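Local coordinates for protein galactose-1-phosphate uridylyltransferase (Bacillus cereus, PDB 4QVU) that is of uncharacterised function but binds zinc and adopts a HIT-like fold, consistent with a relationship to the hexose-1-phosphate uridylyltransferases, at residues 90-94 against 207-211. Residue numbers count along the deposited sequence, not the author numbering.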
loop_
_atom_site.group_PDB
_atom_site.type_symbol
_atom_site.label_atom_id
_atom_site.label_comp_id
_atom_site.label_asym_id
_atom_site.label_seq_id
_atom_site.Cartn_x
_atom_site.Cartn_y
_atom_site.Cartn_z
ATOM N N ILE A 90 -21.688 -10.113 21.726
ATOM C CA ILE A 90 -20.359 -10.612 22.089
ATOM C C ILE A 90 -20.475 -12.000 22.751
ATOM O O ILE A 90 -19.721 -12.896 22.373
ATOM C CB ILE A 90 -19.619 -9.598 23.022
ATOM C CG1 ILE A 90 -19.348 -8.227 22.342
ATOM C CG2 ILE A 90 -18.339 -10.186 23.670
ATOM C CD1 ILE A 90 -18.312 -8.179 21.367
ATOM N N LYS A 91 -21.410 -12.173 23.729
ATOM C CA LYS A 91 -21.632 -13.434 24.463
ATOM C C LYS A 91 -21.941 -14.590 23.502
ATOM O O LYS A 91 -21.308 -15.636 23.604
ATOM C CB LYS A 91 -22.778 -13.294 25.498
ATOM C CG LYS A 91 -23.035 -14.561 26.337
ATOM C CD LYS A 91 -24.108 -14.434 27.438
ATOM C CE LYS A 91 -25.544 -14.674 27.015
ATOM N NZ LYS A 91 -26.144 -13.515 26.302
ATOM N N HIS A 92 -22.882 -14.395 22.566
ATOM C CA HIS A 92 -23.279 -15.455 21.644
ATOM C C HIS A 92 -22.214 -15.700 20.576
ATOM O O HIS A 92 -22.072 -16.842 20.143
ATOM C CB HIS A 92 -24.635 -15.148 21.011
ATOM C CG HIS A 92 -25.733 -15.231 22.029
ATOM N ND1 HIS A 92 -26.084 -16.441 22.612
ATOM C CD2 HIS A 92 -26.477 -14.249 22.588
ATOM C CE1 HIS A 92 -27.030 -16.155 23.488
ATOM N NE2 HIS A 92 -27.309 -14.853 23.499
ATOM N N TRP A 93 -21.437 -14.669 20.203
ATOM C CA TRP A 93 -20.337 -14.781 19.251
ATOM C C TRP A 93 -19.211 -15.646 19.835
ATOM O O TRP A 93 -18.744 -16.581 19.177
ATOM C CB TRP A 93 -19.817 -13.373 18.887
ATOM C CG TRP A 93 -18.428 -13.286 18.307
ATOM C CD1 TRP A 93 -17.957 -13.926 17.197
ATOM C CD2 TRP A 93 -17.410 -12.342 18.684
ATOM N NE1 TRP A 93 -16.665 -13.529 16.933
ATOM C CE2 TRP A 93 -16.318 -12.530 17.803
ATOM C CE3 TRP A 93 -17.306 -11.363 19.694
ATOM C CZ2 TRP A 93 -15.134 -11.786 17.908
ATOM C CZ3 TRP A 93 -16.132 -10.630 19.795
ATOM C CH2 TRP A 93 -15.066 -10.840 18.907
ATOM N N LEU A 94 -18.797 -15.340 21.066
ATOM C CA LEU A 94 -17.683 -16.011 21.708
ATOM C C LEU A 94 -18.054 -17.434 22.118
ATOM O O LEU A 94 -17.204 -18.313 21.987
ATOM C CB LEU A 94 -17.167 -15.204 22.918
ATOM C CG LEU A 94 -16.527 -13.837 22.582
ATOM C CD1 LEU A 94 -16.066 -13.139 23.804
ATOM C CD2 LEU A 94 -15.359 -13.965 21.613
ATOM N N PHE A 207 -16.959 -4.454 12.637
ATOM C CA PHE A 207 -16.288 -5.752 12.548
ATOM C C PHE A 207 -15.690 -6.073 13.883
ATOM O O PHE A 207 -15.001 -5.231 14.458
ATOM C CB PHE A 207 -15.221 -5.809 11.451
ATOM C CG PHE A 207 -15.729 -5.479 10.076
ATOM C CD1 PHE A 207 -16.512 -6.386 9.371
ATOM C CD2 PHE A 207 -15.421 -4.264 9.479
ATOM C CE1 PHE A 207 -17.000 -6.074 8.110
ATOM C CE2 PHE A 207 -15.895 -3.961 8.210
ATOM C CZ PHE A 207 -16.683 -4.867 7.535
ATOM N N PHE A 208 -15.969 -7.272 14.395
ATOM C CA PHE A 208 -15.432 -7.685 15.678
ATOM C C PHE A 208 -14.375 -8.738 15.469
ATOM O O PHE A 208 -14.467 -9.547 14.543
ATOM C CB PHE A 208 -16.538 -8.188 16.605
ATOM C CG PHE A 208 -17.437 -7.096 17.137
ATOM C CD1 PHE A 208 -18.514 -6.627 16.384
ATOM C CD2 PHE A 208 -17.233 -6.565 18.408
ATOM C CE1 PHE A 208 -19.357 -5.629 16.887
ATOM C CE2 PHE A 208 -18.082 -5.566 18.911
ATOM C CZ PHE A 208 -19.143 -5.111 18.149
ATOM N N TYR A 209 -13.342 -8.690 16.323
ATOM C CA TYR A 209 -12.197 -9.605 16.307
ATOM C C TYR A 209 -11.799 -9.999 17.724
ATOM O O TYR A 209 -11.868 -9.172 18.643
ATOM C CB TYR A 209 -10.970 -8.964 15.599
ATOM C CG TYR A 209 -11.270 -8.205 14.317
ATOM C CD1 TYR A 209 -11.775 -6.907 14.353
ATOM C CD2 TYR A 209 -10.955 -8.748 13.071
ATOM C CE1 TYR A 209 -12.054 -6.206 13.185
ATOM C CE2 TYR A 209 -11.186 -8.035 11.894
ATOM C CZ TYR A 209 -11.757 -6.773 11.956
ATOM O OH TYR A 209 -11.996 -6.052 10.816
ATOM N N TYR A 210 -11.392 -11.265 17.893
ATOM C CA TYR A 210 -10.828 -11.779 19.132
ATOM C C TYR A 210 -9.400 -12.147 18.770
ATOM O O TYR A 210 -9.161 -13.185 18.148
ATOM C CB TYR A 210 -11.649 -12.927 19.769
ATOM C CG TYR A 210 -11.060 -13.385 21.088
ATOM C CD1 TYR A 210 -11.333 -12.702 22.271
ATOM C CD2 TYR A 210 -10.173 -14.459 21.144
ATOM C CE1 TYR A 210 -10.758 -13.090 23.480
ATOM C CE2 TYR A 210 -9.584 -14.849 22.345
ATOM C CZ TYR A 210 -9.882 -14.163 23.511
ATOM O OH TYR A 210 -9.304 -14.538 24.695
ATOM N N LEU A 211 -8.473 -11.206 19.031
ATOM C CA LEU A 211 -7.059 -11.286 18.663
ATOM C C LEU A 211 -6.172 -10.968 19.855
ATOM O O LEU A 211 -6.457 -10.013 20.571
ATOM C CB LEU A 211 -6.803 -10.276 17.516
ATOM C CG LEU A 211 -5.376 -10.177 16.935
ATOM C CD1 LEU A 211 -4.981 -11.446 16.169
ATOM C CD2 LEU A 211 -5.253 -8.996 16.003
#
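In this HIT-like fold, helix 79-97 of the N-terminal half lies across the antiparallel sheet and meets strand 203-211 of the C-terminal half. The segment axes approach to 10.9 Å at 54°, a gap spanned by side chains from both, with no hydrogen bond across it. Trp93, with a t chi1, sends its indole to the strand, where the six-membered ring receives Phe208 on one face: the phenyl edge points at it in a T-shaped pair (centroids 6.0 Å apart, planes at 60°), and Phe208 CB makes a CH-pi contact, 4.0 Å from the ring centroid. The edge of the indole meets the strand backbone, Trp93 CH2 lying 3.6 Å from Tyr209 C, while Trp93 NE1 donates a hydrogen bond to Val105 O on strand 104-111. Tyr209 points its CA-to-CB bond away, and its hydroxyl hydrogen-bonds Gly231 O of the second subunit. At the exposed margin, Leu94 CD2 rests 4.3 Å from Tyr210 CD1. Deeper in the core, with both chi angles m, Ile90 CD1 lies 3.5 Å from Phe208 CD2.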